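Local coordinates for protein phenol hydroxylase component phN (PDB 3U52) that probably hydroxylates phenol with dioxygen at a carboxylate-bridged diiron centre, as the large subunit of a bacterial multicomponent monooxygenase, at residues Ile42-Trp47 and Gly186-Leu191; Arg92-Leu97 and Ser150-His155; Leu99-Ile104 and Thr144-Met149. One frame throughout, in Å; residues are numbered along the deposited sequence.

Overall arrangement
All three contacts belong to the methane/phenol/alkene hydroxylase region of the chain and nest along it: interaction 3 lies within the loop closed by interaction 2, and both lie within that closed by interaction 1. Interactions 2 and 3 join the same helices, 94-103 and 125-155, with centres about 10 Å apart, and meet where Leu97 CB packs on Met149 SD. Interaction 1 ties a loop to the start of helix 187-216, its centre about 41 Å from that of interaction 2, across the centre of the chain. In interaction 3 the Gln145 side chain lies about 6 Å from an iron ion, while interaction 2 holds a copper ligand; interactions 1 and 3 each border a xenon site.

Interaction 1: Ile42-Trp47 and Gly186-Leu191; sequences IKITDW and GPFEFL. With XE (xenon), chain X.
Phe188 sets its CG opposite its own carbonyl carbon (chi1 -65°), which swings the benzyl group out from the first turn of helix 187-216 toward Ile42 and Ile44. In Ile42, CG1 sits beside the backbone N (chi1 -67°), leaving CG2 to drop onto the aromatic ring. The arrangement illustrates how a loop is anchored on a ferritin-like diiron fold: helix 187-216 carries an iron ligand, Glu199, farther along, and the irregular 42-47 segment lies against its start. The main contact is a CH-pi interaction, Ile42 CG2 standing 3.8 Å from the centroid of the Phe188 ring and almost on the ring normal. Farther out, Ile44 CG1 meets the ring at Phe188 CZ, 3.7 Å away, while CD1 of the same isoleucine rests against CE2 and CZ. Ile44 also lays CG2 over the rim of one face of the Trp47 indole. Trp47 CZ2 lies at the edge of the Phe188 ring, 4.2 Å from Phe188 CZ. With an alanine here in place of Phe188, Ile42 CG2 is likely to lose its aromatic face, and a gap would probably open between Ile44 and the xenon. Glu40 accepts from the backbone N of both Phe188 and Glu189, and Trp50 completes the xenon pocket. The xenon atom lies near the plane of the Trp47 ring, 3.9 Å from Trp47 CH2, with Phe188 CE2 at 3.9 Å and Leu191 CD2 at 4.0 Å.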
loop_
_atom_site.group_PDB
_atom_site.type_symbol
_atom_site.label_atom_id
_atom_site.label_comp_id
_atom_site.label_asym_id
_atom_site.label_seq_id
_atom_site.Cartn_x
_atom_site.Cartn_y
_atom_site.Cartn_z
ATOM N N ILE A 42 30.787 10.546 -34.159
ATOM C CA ILE A 42 29.358 10.742 -34.480
ATOM C C ILE A 42 29.078 12.198 -34.860
ATOM O O ILE A 42 29.540 13.087 -34.184
ATOM C CB ILE A 42 28.430 10.316 -33.284
ATOM C CG1 ILE A 42 28.512 8.784 -33.083
ATOM C CG2 ILE A 42 27.016 10.794 -33.524
ATOM C CD1 ILE A 42 27.819 7.947 -34.207
ATOM N N LYS A 43 28.316 12.418 -35.935
ATOM C CA LYS A 43 28.037 13.754 -36.419
ATOM C C LYS A 43 26.573 14.038 -36.204
ATOM O O LYS A 43 25.721 13.241 -36.616
ATOM C CB LYS A 43 28.349 13.869 -37.904
ATOM C CG LYS A 43 29.799 13.525 -38.266
ATOM C CD LYS A 43 30.212 14.223 -39.580
ATOM C CE LYS A 43 31.599 13.807 -40.037
ATOM N NZ LYS A 43 31.558 12.377 -40.469
ATOM N N ILE A 44 26.285 15.152 -35.513
ATOM C CA ILE A 44 24.924 15.576 -35.343
ATOM C C ILE A 44 24.714 16.785 -36.232
ATOM O O ILE A 44 25.429 17.775 -36.135
ATOM C CB ILE A 44 24.541 15.890 -33.872
ATOM C CG1 ILE A 44 24.820 14.680 -32.957
ATOM C CG2 ILE A 44 23.010 16.288 -33.787
ATOM C CD1 ILE A 44 24.079 13.420 -33.322
ATOM N N THR A 45 23.720 16.672 -37.087
ATOM C CA THR A 45 23.330 17.683 -38.073
ATOM C C THR A 45 22.322 18.726 -37.519
ATOM O O THR A 45 22.391 19.904 -37.876
ATOM C CB THR A 45 22.779 16.946 -39.292
ATOM O OG1 THR A 45 23.885 16.572 -40.141
ATOM C CG2 THR A 45 21.741 17.770 -40.040
ATOM N N ASP A 46 21.448 18.309 -36.603
ATOM C CA ASP A 46 20.334 19.159 -36.155
ATOM C C ASP A 46 19.599 18.557 -34.947
ATOM O O ASP A 46 18.750 17.654 -35.095
ATOM C CB ASP A 46 19.356 19.379 -37.300
ATOM C CG ASP A 46 18.227 20.358 -36.954
ATOM O OD1 ASP A 46 17.327 20.543 -37.833
ATOM O OD2 ASP A 46 18.240 20.956 -35.843
ATOM N N TRP A 47 19.925 19.091 -33.768
ATOM C CA TRP A 47 19.391 18.579 -32.500
ATOM C C TRP A 47 17.898 18.776 -32.393
ATOM O O TRP A 47 17.214 18.016 -31.687
ATOM C CB TRP A 47 20.107 19.179 -31.298
ATOM C CG TRP A 47 21.360 18.438 -30.868
ATOM C CD1 TRP A 47 22.646 18.866 -31.010
ATOM C CD2 TRP A 47 21.439 17.155 -30.222
ATOM N NE1 TRP A 47 23.525 17.936 -30.484
ATOM C CE2 TRP A 47 22.802 16.884 -29.989
ATOM C CE3 TRP A 47 20.490 16.209 -29.830
ATOM C CZ2 TRP A 47 23.234 15.715 -29.376
ATOM C CZ3 TRP A 47 20.925 15.050 -29.217
ATOM C CH2 TRP A 47 22.276 14.807 -29.004
ATOM N N GLY A 186 32.548 6.972 -24.649
ATOM C CA GLY A 186 31.896 8.289 -24.800
ATOM C C GLY A 186 30.362 8.215 -24.702
ATOM O O GLY A 186 29.782 7.099 -24.528
ATOM N N PRO A 187 29.694 9.390 -24.760
ATOM C CA PRO A 187 28.247 9.483 -24.533
ATOM C C PRO A 187 27.343 8.802 -25.586
ATOM O O PRO A 187 26.354 8.173 -25.214
ATOM C CB PRO A 187 27.986 11.017 -24.460
ATOM C CG PRO A 187 29.190 11.638 -25.198
ATOM C CD PRO A 187 30.335 10.712 -24.966
ATOM N N PHE A 188 27.680 8.889 -26.871
ATOM C CA PHE A 188 26.897 8.173 -27.880
ATOM C C PHE A 188 26.969 6.660 -27.752
ATOM O O PHE A 188 25.944 5.963 -27.966
ATOM C CB PHE A 188 27.222 8.647 -29.304
ATOM C CG PHE A 188 26.818 10.101 -29.562
ATOM C CD1 PHE A 188 27.782 11.079 -29.669
ATOM C CD2 PHE A 188 25.485 10.447 -29.725
ATOM C CE1 PHE A 188 27.421 12.416 -29.894
ATOM C CE2 PHE A 188 25.093 11.780 -29.946
ATOM C CZ PHE A 188 26.087 12.769 -30.023
ATOM N N GLU A 189 28.155 6.153 -27.442
ATOM C CA GLU A 189 28.307 4.691 -27.251
ATOM C C GLU A 189 27.598 4.282 -25.963
ATOM O O GLU A 189 26.898 3.268 -25.939
ATOM C CB GLU A 189 29.773 4.241 -27.241
ATOM C CG GLU A 189 29.896 2.709 -27.140
ATOM C CD GLU A 189 31.323 2.193 -27.200
ATOM O OE1 GLU A 189 31.474 0.971 -27.109
ATOM O OE2 GLU A 189 32.299 2.961 -27.347
ATOM N N PHE A 190 27.710 5.107 -24.927
ATOM C CA PHE A 190 26.989 4.803 -23.665
ATOM C C PHE A 190 25.488 4.637 -23.978
ATOM O O PHE A 190 24.866 3.614 -23.594
ATOM C CB PHE A 190 27.196 5.869 -22.589
ATOM C CG PHE A 190 26.384 5.627 -21.307
ATOM C CD1 PHE A 190 26.814 4.733 -20.339
ATOM C CD2 PHE A 190 25.161 6.251 -21.123
ATOM C CE1 PHE A 190 26.063 4.503 -19.172
ATOM C CE2 PHE A 190 24.408 6.023 -19.974
ATOM C CZ PHE A 190 24.868 5.150 -19.002
ATOM N N LEU A 191 24.920 5.613 -24.680
ATOM C CA LEU A 191 23.493 5.509 -25.043
ATOM C C LEU A 191 23.186 4.300 -25.951
ATOM O O LEU A 191 22.170 3.591 -25.773
ATOM C CB LEU A 191 23.003 6.823 -25.649
ATOM C CG LEU A 191 22.084 7.699 -24.774
ATOM C CD1 LEU A 191 22.059 7.497 -23.212
ATOM C CD2 LEU A 191 22.199 9.120 -25.199
HETATM XE XE XE X . 21.499 11.026 -28.641
#

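Interaction 2: Arg92-Leu97 and Ser150-His155; sequences RYVNAL and SHYNKH. With CU (copper (II) ion), chain J.
Tyr152 reaches from helix 125-155 toward Leu97 and Val94 of helix 94-103, and its side chain can be followed outward as a worked case of an aromatic residue filling the space between two helices. The CB directs the side chain at the opposing segment, and CG lies anti to the carbonyl carbon (chi1 -74°), presenting one ring face to Leu97. Over that face Leu97 places a single methyl, CD1, 3.6 Å from the ring centroid and within 6° of the normal: a CH-pi contact so well centred that CG, both CD and both CE atoms and CZ of the tyrosine are nearly equidistant from it. Val94 CG2 adds a looser, oblique contact at Tyr152 CD2, 4.4 Å away. At the tip, the hydroxyl OH hydrogen-bonds to Asp219 OD1, while OD2 of the same carboxylate engages Tyr93 OH; one aspartate thus ties the two segments together through two phenols. Phe79 and Ile88 add further packing around the tyrosine.

Within 92-97, Asn95 folds back on Arg92: its ND2 binds Arg92 O at 2.9 Å from above the carbonyl plane, and Asn95 N reaches that oxygen from the same face. One turn along from His151, His155 lays CD2 over the rim of the His151 ring, its own ring stacks with that of His85, and its ND1 binds copper at 2.1 Å. With His494 NE2 as the second protein ligand, this makes a two-histidine copper site, set beside the buried helix-helix packing of a diiron hydroxylase subunit.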
loop_
_atom_site.group_PDB
_atom_site.type_symbol
_atom_site.label_atom_id
_atom_site.label_comp_id
_atom_site.label_asym_id
_atom_site.label_seq_id
_atom_site.Cartn_x
_atom_site.Cartn_y
_atom_site.Cartn_z
ATOM N N ARG A 92 15.412 -22.539 -2.081
ATOM C CA ARG A 92 16.324 -22.549 -3.244
ATOM C C ARG A 92 16.109 -21.270 -4.047
ATOM O O ARG A 92 17.043 -20.736 -4.656
ATOM C CB ARG A 92 16.118 -23.757 -4.186
ATOM C CG ARG A 92 16.604 -25.103 -3.597
ATOM C CD ARG A 92 16.374 -26.297 -4.574
ATOM N NE ARG A 92 14.974 -26.354 -5.016
ATOM C CZ ARG A 92 14.488 -27.097 -6.025
ATOM N NH1 ARG A 92 15.300 -27.867 -6.759
ATOM N NH2 ARG A 92 13.176 -27.057 -6.324
ATOM N N TYR A 93 14.860 -20.795 -4.073
ATOM C CA TYR A 93 14.482 -19.613 -4.872
ATOM C C TYR A 93 15.286 -18.394 -4.457
ATOM O O TYR A 93 15.566 -17.537 -5.295
ATOM C CB TYR A 93 12.961 -19.311 -4.729
ATOM C CG TYR A 93 12.572 -17.921 -5.247
ATOM C CD1 TYR A 93 12.322 -17.691 -6.625
ATOM C CD2 TYR A 93 12.504 -16.828 -4.389
ATOM C CE1 TYR A 93 11.976 -16.419 -7.089
ATOM C CE2 TYR A 93 12.169 -15.563 -4.839
ATOM C CZ TYR A 93 11.893 -15.359 -6.163
ATOM O OH TYR A 93 11.595 -14.063 -6.544
ATOM N N VAL A 94 15.649 -18.277 -3.176
ATOM C CA VAL A 94 16.300 -17.062 -2.694
ATOM C C VAL A 94 17.698 -16.874 -3.381
ATOM O O VAL A 94 18.184 -15.744 -3.501
ATOM C CB VAL A 94 16.384 -17.033 -1.185
ATOM C CG1 VAL A 94 17.041 -15.726 -0.654
ATOM C CG2 VAL A 94 14.971 -17.226 -0.594
ATOM N N ASN A 95 18.274 -17.960 -3.881
ATOM C CA ASN A 95 19.509 -17.864 -4.660
ATOM C C ASN A 95 19.444 -16.981 -5.904
ATOM O O ASN A 95 20.442 -16.363 -6.250
ATOM C CB ASN A 95 20.049 -19.257 -4.927
ATOM C CG ASN A 95 20.416 -19.956 -3.607
ATOM O OD1 ASN A 95 21.403 -19.611 -2.981
ATOM N ND2 ASN A 95 19.575 -20.869 -3.157
ATOM N N ALA A 96 18.267 -16.877 -6.505
ATOM C CA ALA A 96 18.037 -15.968 -7.598
ATOM C C ALA A 96 18.168 -14.552 -7.076
ATOM O O ALA A 96 18.697 -13.701 -7.772
ATOM C CB ALA A 96 16.706 -16.177 -8.158
ATOM N N LEU A 97 17.753 -14.299 -5.837
ATOM C CA LEU A 97 17.832 -12.928 -5.270
ATOM C C LEU A 97 19.241 -12.515 -4.816
ATOM O O LEU A 97 19.591 -11.309 -4.821
ATOM C CB LEU A 97 16.787 -12.731 -4.149
ATOM C CG LEU A 97 15.307 -13.068 -4.486
ATOM C CD1 LEU A 97 14.404 -12.906 -3.243
ATOM C CD2 LEU A 97 14.738 -12.264 -5.680
ATOM N N SER A 150 15.471 -6.231 1.602
ATOM C CA SER A 150 15.856 -6.006 2.969
ATOM C C SER A 150 15.399 -7.130 3.882
ATOM O O SER A 150 16.160 -7.621 4.706
ATOM C CB SER A 150 15.254 -4.704 3.453
ATOM O OG SER A 150 15.902 -4.339 4.650
ATOM N N HIS A 151 14.162 -7.558 3.694
ATOM C CA HIS A 151 13.549 -8.520 4.586
ATOM C C HIS A 151 14.126 -9.905 4.258
ATOM O O HIS A 151 14.280 -10.730 5.163
ATOM C CB HIS A 151 12.018 -8.498 4.412
ATOM C CG HIS A 151 11.288 -9.400 5.371
ATOM N ND1 HIS A 151 11.154 -9.104 6.713
ATOM C CD2 HIS A 151 10.697 -10.604 5.189
ATOM C CE1 HIS A 151 10.453 -10.056 7.301
ATOM N NE2 HIS A 151 10.160 -10.975 6.394
ATOM N N TYR A 152 14.503 -10.133 3.002
ATOM C CA TYR A 152 15.142 -11.427 2.631
ATOM C C TYR A 152 16.512 -11.557 3.286
ATOM O O TYR A 152 16.879 -12.633 3.773
ATOM C CB TYR A 152 15.213 -11.641 1.122
ATOM C CG TYR A 152 13.875 -11.981 0.481
ATOM C CD1 TYR A 152 13.155 -11.032 -0.229
ATOM C CD2 TYR A 152 13.355 -13.288 0.567
ATOM C CE1 TYR A 152 11.918 -11.369 -0.838
ATOM C CE2 TYR A 152 12.138 -13.622 0.020
ATOM C CZ TYR A 152 11.425 -12.670 -0.699
ATOM O OH TYR A 152 10.210 -13.038 -1.247
ATOM N N ASN A 153 17.247 -10.440 3.314
ATOM C CA ASN A 153 18.549 -10.331 3.973
ATOM C C ASN A 153 18.499 -10.648 5.472
ATOM O O ASN A 153 19.469 -11.177 6.040
ATOM C CB ASN A 153 19.156 -8.930 3.762
ATOM C CG ASN A 153 20.474 -8.753 4.522
ATOM O OD1 ASN A 153 20.599 -7.885 5.428
ATOM N ND2 ASN A 153 21.445 -9.586 4.200
ATOM N N LYS A 154 17.385 -10.340 6.129
ATOM C CA LYS A 154 17.246 -10.738 7.543
ATOM C C LYS A 154 17.094 -12.235 7.793
ATOM O O LYS A 154 17.341 -12.696 8.939
ATOM C CB LYS A 154 16.073 -10.011 8.183
ATOM C CG LYS A 154 16.229 -8.492 8.040
ATOM C CD LYS A 154 15.136 -7.739 8.758
ATOM C CE LYS A 154 15.214 -6.280 8.388
ATOM N NZ LYS A 154 14.289 -5.476 9.257
ATOM N N HIS A 155 16.680 -12.993 6.783
ATOM C CA HIS A 155 16.297 -14.394 7.010
ATOM C C HIS A 155 17.097 -15.422 6.212
ATOM O O HIS A 155 16.939 -16.637 6.448
ATOM C CB HIS A 155 14.802 -14.602 6.732
ATOM C CG HIS A 155 13.925 -13.930 7.744
ATOM N ND1 HIS A 155 13.685 -14.480 8.989
ATOM C CD2 HIS A 155 13.293 -12.730 7.730
ATOM C CE1 HIS A 155 12.947 -13.649 9.708
ATOM N NE2 HIS A 155 12.674 -12.586 8.960
HETATM CU CU CU J . 14.415 -16.421 9.232
#

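Interaction 3: Leu99-Ile104 and Thr144-Met149; sequences LFISGI and TQQHAM. With XE (xenon), chain V.
Phe100 and Gln145 make the aromatic-amide contact between helices 94-103 and 125-155, whose short segments run roughly antiparallel at a signed angle of -146°, their axes coming within 11.0 Å at the closest. Phe100 has CG opposite its backbone N (chi1 -169°), turning the ring edge onto Gln145 CG in plane; Gln145 OE1 approaches Phe100 CE1 to 3.3 Å. Ring and amide planes stand 63° apart. The amide is gripped at both ends, OE1 by Ser105 OG and NE2 by Glu108 OE1, which fixes its rotation and makes Gln145 a second-shell partner of an iron ligand.

The apolar contact is simpler: the Ile101 and Met149 side chains run alongside one another, pointing opposite ways, with Ile101 CD1 3.7 Å from Met149 CB.

Water supplies the polar link. One molecule donates to Ile101 O at 2.7 Å and accepts from Gln146 NE2 at 3.0 Å.

The last group surrounds xenon. Met149, bent beyond CG, brings CE to 3.7 Å from the gas atom; Phe100 CE1 is 3.9 Å from it, Ala148 CB also borders it, and Thr222 completes the pocket. A largely apolar pocket between helices, beside this second-shell glutamine, is consistent with the cavities of bacterial diiron hydroxylases.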
loop_
_atom_site.group_PDB
_atom_site.type_symbol
_atom_site.label_atom_id
_atom_site.label_comp_id
_atom_site.label_asym_id
_atom_site.label_seq_id
_atom_site.Cartn_x
_atom_site.Cartn_y
_atom_site.Cartn_z
ATOM N N LEU A 99 21.981 -13.488 -6.391
ATOM C CA LEU A 99 22.471 -13.105 -7.711
ATOM C C LEU A 99 21.975 -11.711 -8.143
ATOM O O LEU A 99 22.740 -10.882 -8.635
ATOM C CB LEU A 99 22.041 -14.181 -8.717
ATOM C CG LEU A 99 22.528 -14.353 -10.156
ATOM C CD1 LEU A 99 24.066 -14.188 -10.343
ATOM C CD2 LEU A 99 22.108 -15.768 -10.626
ATOM N N PHE A 100 20.703 -11.454 -7.961
ATOM C CA PHE A 100 20.151 -10.151 -8.285
ATOM C C PHE A 100 20.756 -8.987 -7.499
ATOM O O PHE A 100 21.179 -8.010 -8.113
ATOM C CB PHE A 100 18.643 -10.145 -8.103
ATOM C CG PHE A 100 17.970 -8.904 -8.670
ATOM C CD1 PHE A 100 17.709 -7.804 -7.851
ATOM C CD2 PHE A 100 17.603 -8.839 -10.016
ATOM C CE1 PHE A 100 17.112 -6.673 -8.370
ATOM C CE2 PHE A 100 16.985 -7.680 -10.545
ATOM C CZ PHE A 100 16.751 -6.604 -9.728
ATOM N N ILE A 101 20.785 -9.076 -6.168
ATOM C CA ILE A 101 21.298 -7.979 -5.330
ATOM C C ILE A 101 22.807 -7.697 -5.470
ATOM O O ILE A 101 23.253 -6.559 -5.246
ATOM C CB ILE A 101 20.933 -8.179 -3.845
ATOM C CG1 ILE A 101 20.998 -6.843 -3.092
ATOM C CG2 ILE A 101 21.868 -9.250 -3.183
ATOM C CD1 ILE A 101 20.478 -6.894 -1.657
ATOM N N SER A 102 23.596 -8.724 -5.820
ATOM C CA SER A 102 25.027 -8.552 -5.951
ATOM C C SER A 102 25.481 -8.302 -7.403
ATOM O O SER A 102 26.553 -7.696 -7.637
ATOM C CB SER A 102 25.751 -9.726 -5.304
ATOM O OG SER A 102 25.334 -10.924 -5.886
ATOM N N GLY A 103 24.669 -8.743 -8.379
ATOM C CA GLY A 103 25.014 -8.570 -9.799
ATOM C C GLY A 103 24.170 -7.625 -10.642
ATOM O O GLY A 103 24.656 -7.101 -11.680
ATOM N N ILE A 104 22.918 -7.409 -10.252
ATOM C CA ILE A 104 21.997 -6.583 -11.066
ATOM C C ILE A 104 21.680 -5.247 -10.388
ATOM O O ILE A 104 21.841 -4.183 -11.046
ATOM C CB ILE A 104 20.687 -7.307 -11.525
ATOM C CG1 ILE A 104 20.985 -8.380 -12.566
ATOM C CG2 ILE A 104 19.747 -6.332 -12.229
ATOM C CD1 ILE A 104 21.112 -9.761 -11.975
ATOM N N THR A 144 14.804 1.176 -4.264
ATOM C CA THR A 144 13.653 0.322 -3.998
ATOM C C THR A 144 14.021 -1.177 -4.012
ATOM O O THR A 144 13.453 -1.951 -3.266
ATOM C CB THR A 144 12.477 0.584 -4.963
ATOM O OG1 THR A 144 12.849 0.195 -6.272
ATOM C CG2 THR A 144 12.077 2.059 -4.999
ATOM N N GLN A 145 14.986 -1.582 -4.838
ATOM C CA GLN A 145 15.555 -2.916 -4.737
ATOM C C GLN A 145 16.243 -3.179 -3.390
ATOM O O GLN A 145 16.005 -4.219 -2.810
ATOM C CB GLN A 145 16.492 -3.202 -5.937
ATOM C CG GLN A 145 15.654 -3.308 -7.222
ATOM C CD GLN A 145 16.495 -3.290 -8.479
ATOM O OE1 GLN A 145 17.704 -3.448 -8.396
ATOM N NE2 GLN A 145 15.847 -3.113 -9.662
ATOM N N GLN A 146 17.021 -2.224 -2.854
ATOM C CA GLN A 146 17.608 -2.416 -1.522
ATOM C C GLN A 146 16.507 -2.613 -0.487
ATOM O O GLN A 146 16.675 -3.391 0.476
ATOM C CB GLN A 146 18.443 -1.230 -1.057
ATOM C CG GLN A 146 19.638 -0.908 -1.934
ATOM C CD GLN A 146 20.630 -2.054 -2.031
ATOM O OE1 GLN A 146 20.983 -2.684 -1.015
ATOM N NE2 GLN A 146 21.115 -2.314 -3.252
ATOM N N HIS A 147 15.406 -1.888 -0.651
ATOM C CA HIS A 147 14.308 -1.975 0.320
ATOM C C HIS A 147 13.556 -3.275 0.133
ATOM O O HIS A 147 13.184 -3.901 1.123
ATOM C CB HIS A 147 13.411 -0.722 0.223
ATOM C CG HIS A 147 14.111 0.523 0.691
ATOM N ND1 HIS A 147 13.868 1.771 0.169
ATOM C CD2 HIS A 147 15.015 0.708 1.675
ATOM C CE1 HIS A 147 14.618 2.664 0.777
ATOM N NE2 HIS A 147 15.331 2.044 1.691
ATOM N N ALA A 148 13.400 -3.712 -1.123
ATOM C CA ALA A 148 12.679 -4.961 -1.448
ATOM C C ALA A 148 13.350 -6.186 -0.842
ATOM O O ALA A 148 12.676 -7.063 -0.315
ATOM C CB ALA A 148 12.522 -5.168 -2.977
ATOM N N MET A 149 14.675 -6.239 -0.977
ATOM C CA MET A 149 15.507 -7.360 -0.551
ATOM C C MET A 149 15.802 -7.338 0.953
ATOM O O MET A 149 16.286 -8.322 1.513
ATOM C CB MET A 149 16.833 -7.347 -1.301
ATOM C CG MET A 149 16.748 -7.695 -2.811
ATOM S SD MET A 149 15.885 -9.278 -2.968
ATOM C CE MET A 149 14.194 -8.883 -3.407
HETATM XE XE XE V . 13.736 -6.727 -6.399
HETATM O O HOH W 1 23.418 -4.190 -3.924
#